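Local coordinates for protein lectin CEL-IV, C-type (Cucumaria echinata, PDB 3ALT) that probably binds galactose-containing sugars in a calcium-dependent way through its C-type lectin domain, held here with an alpha-galactose joined to a glucose, at residues A[17-22]-A[68-73]; A[77-82]-A[127-132]; A[87-92]-A[118-123]. All coordinates share one frame; numbering follows the deposited sequence.

Contact 1: residues A[17-22]-A[68-73]; sequences FRLFHN and KTSLPD
L19, on strand 15-21, points its side chain at the end of helix 57-70. With CG anti to the backbone N (chi1 172°), the side chain reaches out from the strand, and its CD2 branch does the touching: it lies 3.7 Å from S70 CB and 4.2 Å from L71 CD1. The hydroxyl of S70 looks back into its own helix, where OG bonds to the carbonyl O of L66, and its methylene is thus what meets the leucine. L19 also packs on I146. Two residues on, H21 brings its imidazole to the same place. The CE1 corner of the ring approaches L71 CD1 at 3.3 Å, the methyl coming in obliquely where the two side chains pass, running antiparallel. S70 O lies beside the ring edge, near its plane, 4.1 Å from CE1. H21 packs too on K144 and on T69 of the second subunit, and P72 on H21 of that subunit. No hydrogen bond crosses between the segments, so the join is one of van der Waals contact. In the C-type lectin fold two helices flank a curled sheet; here the C-terminal end of the second, 57-70, lies against strand 15-21, which pairs with strand 143-148.

Contact 2: residues A[77-82]-A[127-132]; sequences GGWAPQ and GDYSRG. With GLA (alpha-D-galactopyranose), chain E; GLC (alpha-D-glucopyranose), chain B.
W79 CG lies anti to its carbonyl carbon (chi1 -57°) and Y129 CG anti to its backbone N (chi1 170°), which sends the two aromatic side chains out in company. Their rings meet obliquely, planes at 51°, with W79 CZ2 3.3 Å from Y129 CE2. The indole is filled on both faces: Y129 covers one, and the galactose lays its C5 over the other, 3.5 Å from W79 CE2, in a CH-pi arrangement that includes C4 and C6. At the indole edge, W79 NE1 makes a weak hydrogen bond to glucose O4 (3.2 Å). Galactose O6 is gripped twice by the extended Q82, giving its proton to OE1 and accepting from NE2 at 2.9 Å. Behind the rings two backbone bonds tie the loops together: Y129 N to G78 O, and G127 N to W79 O at 3.0 Å. S130 CB touches W79 CE3 while its OG bonds to A125 O, and E113, a calcium ligand, also touches the indole. A sugar lying on a tryptophan face beside the calcium is characteristic of galactose recognition in C-type lectins; here the stack accompanies an EPN sequence (E113 to N115) more often linked with mannose-type specificity.

Contact 3: residues A[87-92]-A[118-123]; sequences MKVGST and PNSRGA
M87 O takes the hydrogen bond of G122 N at 2.8 Å, the shortest of the backbone bonds joining these antiparallel strands. Further along, S120 O accepts two donors from opposite faces of its plane: V89 N, at a longer 3.3 Å, and the NH1 of R121, its own neighbour, at 3.0 Å. Beyond the strand ends N119 N reaches G90 O at 3.2 Å and carries the pairing into the two loops. K88 and R121 form a non-hydrogen-bonded pair whose side chains leave the sheet together. R121 bends at chi2 (-66°), laying its guanidinium beside K88 so that the methylene CG of K88 sits over one face of it, 3.7 Å from CZ. V89 O lies at the guanidinium edge, near its plane. R121 also makes a cation-pi contact with F26. On the opposite face of the sheet V89 CB touches S120 OG at 3.5 Å, the hydroxyl being hydrogen-bonded to D136 OD2, while between the loops P118 CB packs on S91 CA. Because D136 is a calcium ligand, S120 is a second-shell residue that would help fix its carboxylate; the NH1 bond to S120 O holds the arginine head against the strand, while that from V89 N joins the two strands.

Overall arrangement
Contacts 1 and 2 adjoin, with centres 14 Å apart: L71 CD2 packs on P81 CG at 4.2 Å, and K68 NZ and R131 NH1 come within 3.3 Å of each other beside the carboxylate of D128, which forms a salt bridge with R131. Contact 3 lies on the far side of the chain's centre from contact 1, 23 Å between centres, yet both reach the same sheet. It meets contact 2 where Q82 CB touches A123 CB at 4.2 Å. The calcium ion is near both contacts 2 and 3, about 6 Å from the W79 side chain and about 7 Å from that of S120, which is about 8 Å from the galactose; contact 1 lies away from the annotated calcium ligands.

Contact 1: residues A[17-22]-A[68-73]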
loop_
_atom_site.group_PDB
_atom_site.type_symbol
_atom_site.label_atom_id
_atom_site.label_comp_id
_atom_site.label_asym_id
_atom_site.label_seq_id
_atom_site.Cartn_x
_atom_site.Cartn_y
_atom_site.Cartn_z
ATOM N N PHE A 17 4.087 12.187 -5.855
ATOM C CA PHE A 17 4.193 13.500 -6.478
ATOM C C PHE A 17 2.858 14.233 -6.622
ATOM O O PHE A 17 1.774 13.622 -6.550
ATOM C CB PHE A 17 4.777 13.358 -7.856
ATOM C CG PHE A 17 6.114 12.681 -7.903
ATOM C CD1 PHE A 17 6.201 11.299 -8.064
ATOM C CD2 PHE A 17 7.274 13.428 -7.861
ATOM C CE1 PHE A 17 7.444 10.659 -8.166
ATOM C CE2 PHE A 17 8.532 12.807 -7.962
ATOM C CZ PHE A 17 8.627 11.414 -8.126
ATOM N N ARG A 18 2.933 15.543 -6.829
ATOM C CA ARG A 18 1.749 16.314 -7.163
ATOM C C ARG A 18 2.131 17.564 -7.916
ATOM O O ARG A 18 3.185 18.184 -7.645
ATOM C CB ARG A 18 0.964 16.662 -5.913
ATOM C CG ARG A 18 -0.375 17.272 -6.191
ATOM C CD ARG A 18 -1.162 17.387 -4.928
ATOM N NE ARG A 18 -2.234 18.359 -5.102
ATOM C CZ ARG A 18 -2.993 18.870 -4.120
ATOM N NH1 ARG A 18 -2.798 18.546 -2.849
ATOM N NH2 ARG A 18 -3.935 19.749 -4.420
ATOM N N LEU A 19 1.285 17.894 -8.891
ATOM C CA LEU A 19 1.424 19.104 -9.699
ATOM C C LEU A 19 0.469 20.180 -9.190
ATOM O O LEU A 19 -0.758 19.941 -9.077
ATOM C CB LEU A 19 1.133 18.800 -11.163
ATOM C CG LEU A 19 1.035 19.953 -12.161
ATOM C CD1 LEU A 19 2.319 20.767 -12.305
ATOM C CD2 LEU A 19 0.662 19.352 -13.507
ATOM N N PHE A 20 1.041 21.351 -8.871
ATOM C CA PHE A 20 0.259 22.474 -8.395
ATOM C C PHE A 20 0.152 23.522 -9.472
ATOM O O PHE A 20 1.126 23.798 -10.163
ATOM C CB PHE A 20 0.886 23.025 -7.148
ATOM C CG PHE A 20 0.809 22.089 -5.986
ATOM C CD1 PHE A 20 -0.322 22.076 -5.144
ATOM C CD2 PHE A 20 1.834 21.192 -5.755
ATOM C CE1 PHE A 20 -0.408 21.206 -4.089
ATOM C CE2 PHE A 20 1.764 20.296 -4.704
ATOM C CZ PHE A 20 0.620 20.318 -3.845
ATOM N N HIS A 21 -1.049 24.064 -9.639
ATOM C CA HIS A 21 -1.411 24.877 -10.795
ATOM C C HIS A 21 -1.251 26.395 -10.645
ATOM O O HIS A 21 -1.304 27.116 -11.668
ATOM C CB HIS A 21 -2.857 24.576 -11.198
ATOM C CG HIS A 21 -3.037 23.210 -11.772
ATOM N ND1 HIS A 21 -3.088 22.970 -13.128
ATOM C CD2 HIS A 21 -3.162 22.005 -11.165
ATOM C CE1 HIS A 21 -3.259 21.676 -13.327
ATOM N NE2 HIS A 21 -3.311 21.068 -12.154
ATOM N N ASN A 22 -1.101 26.880 -9.405
ATOM C CA ASN A 22 -0.752 28.288 -9.178
ATOM C C ASN A 22 0.743 28.569 -9.420
ATOM O O ASN A 22 1.573 27.734 -9.122
ATOM C CB ASN A 22 -1.200 28.789 -7.804
ATOM C CG ASN A 22 -0.681 27.938 -6.667
ATOM O OD1 ASN A 22 -0.945 26.708 -6.592
ATOM N ND2 ASN A 22 0.051 28.585 -5.741
ATOM N N LYS A 68 1.909 16.504 -19.251
ATOM C CA LYS A 68 1.145 16.517 -20.497
ATOM C C LYS A 68 -0.322 16.153 -20.290
ATOM O O LYS A 68 -1.189 16.852 -20.792
ATOM C CB LYS A 68 1.820 15.717 -21.598
ATOM C CG LYS A 68 3.068 16.439 -22.144
ATOM C CD LYS A 68 3.799 15.668 -23.254
ATOM C CE LYS A 68 3.081 15.716 -24.623
ATOM N NZ LYS A 68 4.110 15.669 -25.724
ATOM N N THR A 69 -0.611 15.110 -19.522
ATOM C CA THR A 69 -2.010 14.747 -19.276
ATOM C C THR A 69 -2.797 15.773 -18.452
ATOM O O THR A 69 -4.018 15.863 -18.595
ATOM C CB THR A 69 -2.177 13.340 -18.630
ATOM O OG1 THR A 69 -1.744 13.361 -17.256
ATOM C CG2 THR A 69 -1.425 12.284 -19.447
ATOM N N SER A 70 -2.106 16.545 -17.612
ATOM C CA SER A 70 -2.784 17.474 -16.702
ATOM C C SER A 70 -3.050 18.868 -17.299
ATOM O O SER A 70 -3.942 19.625 -16.843
ATOM C CB SER A 70 -1.979 17.624 -15.422
ATOM O OG SER A 70 -1.870 16.403 -14.720
ATOM N N LEU A 71 -2.278 19.185 -18.324
ATOM C CA LEU A 71 -2.223 20.501 -18.895
ATOM C C LEU A 71 -2.292 20.406 -20.418
ATOM O O LEU A 71 -1.476 21.044 -21.108
ATOM C CB LEU A 71 -0.882 21.107 -18.522
ATOM C CG LEU A 71 -0.626 22.015 -17.323
ATOM C CD1 LEU A 71 -1.496 21.785 -16.109
ATOM C CD2 LEU A 71 0.856 22.027 -16.992
ATOM N N PRO A 72 -3.278 19.640 -20.947
ATOM C CA PRO A 72 -3.284 19.276 -22.373
ATOM C C PRO A 72 -3.507 20.457 -23.337
ATOM O O PRO A 72 -3.013 20.442 -24.465
ATOM C CB PRO A 72 -4.427 18.261 -22.465
ATOM C CG PRO A 72 -5.344 18.629 -21.356
ATOM C CD PRO A 72 -4.530 19.240 -20.272
ATOM N N ASP A 73 -4.223 21.470 -22.869
ATOM C CA ASP A 73 -4.516 22.655 -23.668
ATOM C C ASP A 73 -3.420 23.740 -23.666
ATOM O O ASP A 73 -3.469 24.681 -24.463
ATOM C CB ASP A 73 -5.860 23.271 -23.223
ATOM C CG ASP A 73 -7.078 22.506 -23.773
ATOM O OD1 ASP A 73 -8.163 22.738 -23.188
ATOM O OD2 ASP A 73 -6.972 21.710 -24.777
#

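Contact 2: residues A[77-82]-A[127-132]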
loop_
_atom_site.group_PDB
_atom_site.type_symbol
_atom_site.label_atom_id
_atom_site.label_comp_id
_atom_site.label_asym_id
_atom_site.label_seq_id
_atom_site.Cartn_x
_atom_site.Cartn_y
_atom_site.Cartn_z
ATOM N N GLY A 77 4.121 24.472 -29.290
ATOM C CA GLY A 77 5.153 23.933 -30.179
ATOM C C GLY A 77 6.534 24.418 -29.801
ATOM O O GLY A 77 7.501 24.154 -30.513
ATOM N N GLY A 78 6.602 25.139 -28.677
ATOM C CA GLY A 78 7.829 25.721 -28.142
ATOM C C GLY A 78 8.294 24.935 -26.927
ATOM O O GLY A 78 8.289 23.682 -26.922
ATOM N N TRP A 79 8.710 25.665 -25.897
ATOM C CA TRP A 79 9.126 25.071 -24.623
ATOM C C TRP A 79 7.955 24.961 -23.633
ATOM O O TRP A 79 7.907 24.042 -22.799
ATOM C CB TRP A 79 10.193 25.934 -23.974
ATOM C CG TRP A 79 11.421 26.208 -24.776
ATOM C CD1 TRP A 79 11.578 27.161 -25.749
ATOM C CD2 TRP A 79 12.699 25.571 -24.628
ATOM N NE1 TRP A 79 12.877 27.145 -26.227
ATOM C CE2 TRP A 79 13.581 26.178 -25.556
ATOM C CE3 TRP A 79 13.187 24.561 -23.783
ATOM C CZ2 TRP A 79 14.917 25.797 -25.682
ATOM C CZ3 TRP A 79 14.525 24.170 -23.913
ATOM C CH2 TRP A 79 15.369 24.795 -24.858
ATOM N N ALA A 80 7.035 25.918 -23.717
ATOM C CA ALA A 80 5.907 26.027 -22.788
ATOM C C ALA A 80 4.895 24.874 -22.908
ATOM O O ALA A 80 4.626 24.405 -24.027
ATOM C CB ALA A 80 5.220 27.354 -22.999
ATOM N N PRO A 81 4.318 24.411 -21.767
ATOM C CA PRO A 81 4.449 24.956 -20.401
ATOM C C PRO A 81 5.706 24.482 -19.706
ATOM O O PRO A 81 6.038 23.305 -19.814
ATOM C CB PRO A 81 3.224 24.386 -19.651
ATOM C CG PRO A 81 2.693 23.223 -20.556
ATOM C CD PRO A 81 3.593 23.118 -21.768
ATOM N N GLN A 82 6.398 25.398 -19.018
ATOM C CA GLN A 82 7.538 25.059 -18.170
ATOM C C GLN A 82 7.034 24.968 -16.732
ATOM O O GLN A 82 6.219 25.788 -16.314
ATOM C CB GLN A 82 8.652 26.112 -18.273
ATOM C CG GLN A 82 8.892 26.665 -19.663
ATOM C CD GLN A 82 10.185 27.453 -19.779
ATOM O OE1 GLN A 82 10.195 28.568 -20.280
ATOM N NE2 GLN A 82 11.288 26.867 -19.323
ATOM N N GLY A 127 6.522 21.653 -23.908
ATOM C CA GLY A 127 6.211 21.929 -25.296
ATOM C C GLY A 127 6.919 21.008 -26.266
ATOM O O GLY A 127 7.901 20.363 -25.933
ATOM N N ASP A 128 6.426 20.987 -27.495
ATOM C CA ASP A 128 6.812 20.013 -28.481
ATOM C C ASP A 128 8.284 20.103 -28.870
ATOM O O ASP A 128 8.822 19.181 -29.484
ATOM C CB ASP A 128 5.943 20.188 -29.719
ATOM C CG ASP A 128 4.536 19.622 -29.542
ATOM O OD1 ASP A 128 3.626 20.082 -30.292
ATOM O OD2 ASP A 128 4.342 18.733 -28.662
ATOM N N TYR A 129 8.926 21.210 -28.510
ATOM C CA TYR A 129 10.309 21.460 -28.900
ATOM C C TYR A 129 11.304 20.695 -28.023
ATOM O O TYR A 129 12.413 20.354 -28.483
ATOM C CB TYR A 129 10.610 22.968 -28.855
ATOM C CG TYR A 129 12.073 23.278 -29.023
ATOM C CD1 TYR A 129 12.662 23.400 -30.300
ATOM C CD2 TYR A 129 12.883 23.417 -27.921
ATOM C CE1 TYR A 129 14.035 23.665 -30.431
ATOM C CE2 TYR A 129 14.221 23.670 -28.047
ATOM C CZ TYR A 129 14.792 23.802 -29.285
ATOM O OH TYR A 129 16.134 24.060 -29.354
ATOM N N SER A 130 10.901 20.425 -26.774
ATOM C CA SER A 130 11.782 19.893 -25.741
ATOM C C SER A 130 11.248 18.629 -25.120
ATOM O O SER A 130 11.930 17.934 -24.385
ATOM C CB SER A 130 11.950 20.931 -24.662
ATOM O OG SER A 130 10.694 21.520 -24.334
ATOM N N ARG A 131 9.987 18.348 -25.387
ATOM C CA ARG A 131 9.371 17.087 -24.995
ATOM C C ARG A 131 9.410 16.763 -23.487
ATOM O O ARG A 131 9.390 15.590 -23.094
ATOM C CB ARG A 131 10.011 15.958 -25.816
ATOM C CG ARG A 131 9.664 16.004 -27.297
ATOM C CD ARG A 131 8.376 15.218 -27.528
ATOM N NE ARG A 131 7.465 15.889 -28.471
ATOM C CZ ARG A 131 6.239 15.455 -28.803
ATOM N NH1 ARG A 131 5.748 14.332 -28.271
ATOM N NH2 ARG A 131 5.507 16.135 -29.691
ATOM N N GLY A 132 9.455 17.777 -22.633
ATOM C CA GLY A 132 9.531 17.515 -21.200
ATOM C C GLY A 132 10.922 17.575 -20.601
ATOM O O GLY A 132 11.057 17.750 -19.397
HETATM C C1 GLA E . 15.413 30.378 -23.979
HETATM C C2 GLA E . 16.785 29.849 -23.657
HETATM C C3 GLA E . 16.708 28.337 -23.475
HETATM C C4 GLA E . 15.546 27.959 -22.543
HETATM C C5 GLA E . 14.224 28.564 -23.019
HETATM C C6 GLA E . 12.986 28.259 -22.174
HETATM O O2 GLA E . 17.602 30.283 -24.729
HETATM O O3 GLA E . 17.948 27.946 -22.883
HETATM O O4 GLA E . 15.822 28.459 -21.230
HETATM O O5 GLA E . 14.428 29.949 -23.024
HETATM O O6 GLA E . 13.125 28.621 -20.797
HETATM C C1 GLC B . 13.383 31.489 -28.646
HETATM C C2 GLC B . 13.064 30.693 -29.902
HETATM C C3 GLC B . 13.268 29.197 -29.669
HETATM C C4 GLC B . 14.572 28.910 -28.914
HETATM C C5 GLC B . 14.337 29.486 -27.534
HETATM C C6 GLC B . 15.541 29.845 -26.602
HETATM O O1 GLC B . 12.491 32.591 -28.367
HETATM O O2 GLC B . 11.732 30.943 -30.339
HETATM O O3 GLC B . 13.314 28.548 -30.923
HETATM O O4 GLC B . 14.792 27.498 -28.788
HETATM O O5 GLC B . 13.327 30.538 -27.597
HETATM O O6 GLC B . 14.890 30.064 -25.308
#

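Contact 3: residues A[87-92]-A[118-123]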
loop_
_atom_site.group_PDB
_atom_site.type_symbol
_atom_site.label_atom_id
_atom_site.label_comp_id
_atom_site.label_asym_id
_atom_site.label_seq_id
_atom_site.Cartn_x
_atom_site.Cartn_y
_atom_site.Cartn_z
ATOM N N MET A 87 15.825 21.581 -9.344
ATOM C CA MET A 87 17.234 21.675 -9.864
ATOM C C MET A 87 17.859 23.091 -9.749
ATOM O O MET A 87 17.259 24.079 -10.182
ATOM C CB MET A 87 17.329 21.119 -11.281
ATOM C CG MET A 87 18.609 21.451 -12.032
ATOM S SD MET A 87 20.213 20.787 -11.422
ATOM C CE MET A 87 19.958 19.014 -11.551
ATOM N N LYS A 88 19.049 23.177 -9.134
ATOM C CA LYS A 88 19.791 24.423 -8.958
ATOM C C LYS A 88 21.142 24.387 -9.674
ATOM O O LYS A 88 22.019 23.547 -9.362
ATOM C CB LYS A 88 20.096 24.644 -7.488
ATOM C CG LYS A 88 19.005 25.245 -6.706
ATOM C CD LYS A 88 18.913 24.615 -5.335
ATOM C CE LYS A 88 19.963 25.171 -4.368
ATOM N NZ LYS A 88 20.038 24.353 -3.109
ATOM N N VAL A 89 21.333 25.303 -10.611
ATOM C CA VAL A 89 22.637 25.475 -11.208
ATOM C C VAL A 89 23.310 26.636 -10.487
ATOM O O VAL A 89 22.705 27.699 -10.345
ATOM C CB VAL A 89 22.558 25.749 -12.718
ATOM C CG1 VAL A 89 23.951 25.779 -13.314
ATOM C CG2 VAL A 89 21.783 24.658 -13.404
ATOM N N GLY A 90 24.543 26.432 -10.018
ATOM C CA GLY A 90 25.242 27.437 -9.228
ATOM C C GLY A 90 26.151 28.319 -10.072
ATOM O O GLY A 90 25.833 28.692 -11.211
ATOM N N SER A 91 27.315 28.624 -9.504
ATOM C CA SER A 91 28.292 29.526 -10.123
ATOM C C SER A 91 28.812 29.059 -11.474
ATOM O O SER A 91 29.177 29.899 -12.313
ATOM C CB SER A 91 29.470 29.768 -9.192
ATOM O OG SER A 91 29.033 30.325 -7.964
ATOM N N THR A 92 28.842 27.736 -11.686
ATOM C CA THR A 92 29.305 27.132 -12.961
ATOM C C THR A 92 28.274 26.108 -13.345
ATOM O O THR A 92 27.516 25.670 -12.472
ATOM C CB THR A 92 30.691 26.412 -12.829
ATOM O OG1 THR A 92 30.689 25.508 -11.709
ATOM C CG2 THR A 92 31.825 27.422 -12.664
ATOM N N PRO A 118 24.956 32.338 -13.949
ATOM C CA PRO A 118 24.887 31.515 -12.755
ATOM C C PRO A 118 23.550 31.641 -11.993
ATOM O O PRO A 118 22.767 32.577 -12.208
ATOM C CB PRO A 118 26.043 32.058 -11.889
ATOM C CG PRO A 118 26.216 33.453 -12.310
ATOM C CD PRO A 118 25.677 33.604 -13.716
ATOM N N ASN A 119 23.312 30.688 -11.103
ATOM C CA ASN A 119 22.147 30.725 -10.232
ATOM C C ASN A 119 20.829 30.688 -10.990
ATOM O O ASN A 119 19.939 31.472 -10.721
ATOM C CB ASN A 119 22.223 31.912 -9.260
ATOM C CG ASN A 119 23.506 31.884 -8.421
ATOM O OD1 ASN A 119 24.014 30.799 -8.056
ATOM N ND2 ASN A 119 24.037 33.066 -8.122
ATOM N N SER A 120 20.722 29.767 -11.942
ATOM C CA SER A 120 19.499 29.546 -12.673
ATOM C C SER A 120 18.798 28.337 -12.078
ATOM O O SER A 120 19.259 27.779 -11.085
ATOM C CB SER A 120 19.809 29.347 -14.137
ATOM O OG SER A 120 20.721 28.267 -14.341
ATOM N N ARG A 121 17.656 27.955 -12.627
ATOM C CA ARG A 121 16.812 26.933 -11.987
ATOM C C ARG A 121 16.256 25.980 -13.007
ATOM O O ARG A 121 16.007 26.370 -14.126
ATOM C CB ARG A 121 15.647 27.609 -11.220
ATOM C CG ARG A 121 16.152 28.560 -10.145
ATOM C CD ARG A 121 16.846 27.762 -9.100
ATOM N NE ARG A 121 17.336 28.535 -7.991
ATOM C CZ ARG A 121 18.585 28.852 -7.615
ATOM N NH1 ARG A 121 19.717 28.495 -8.244
ATOM N NH2 ARG A 121 18.663 29.575 -6.509
ATOM N N GLY A 122 16.064 24.729 -12.641
ATOM C CA GLY A 122 15.574 23.763 -13.623
ATOM C C GLY A 122 14.052 23.683 -13.683
ATOM O O GLY A 122 13.353 23.887 -12.683
ATOM N N ALA A 123 13.553 23.379 -14.875
ATOM C CA ALA A 123 12.129 23.247 -15.144
ATOM C C ALA A 123 11.962 22.182 -16.200
ATOM O O ALA A 123 12.830 22.006 -17.084
ATOM C CB ALA A 123 11.535 24.574 -15.617
#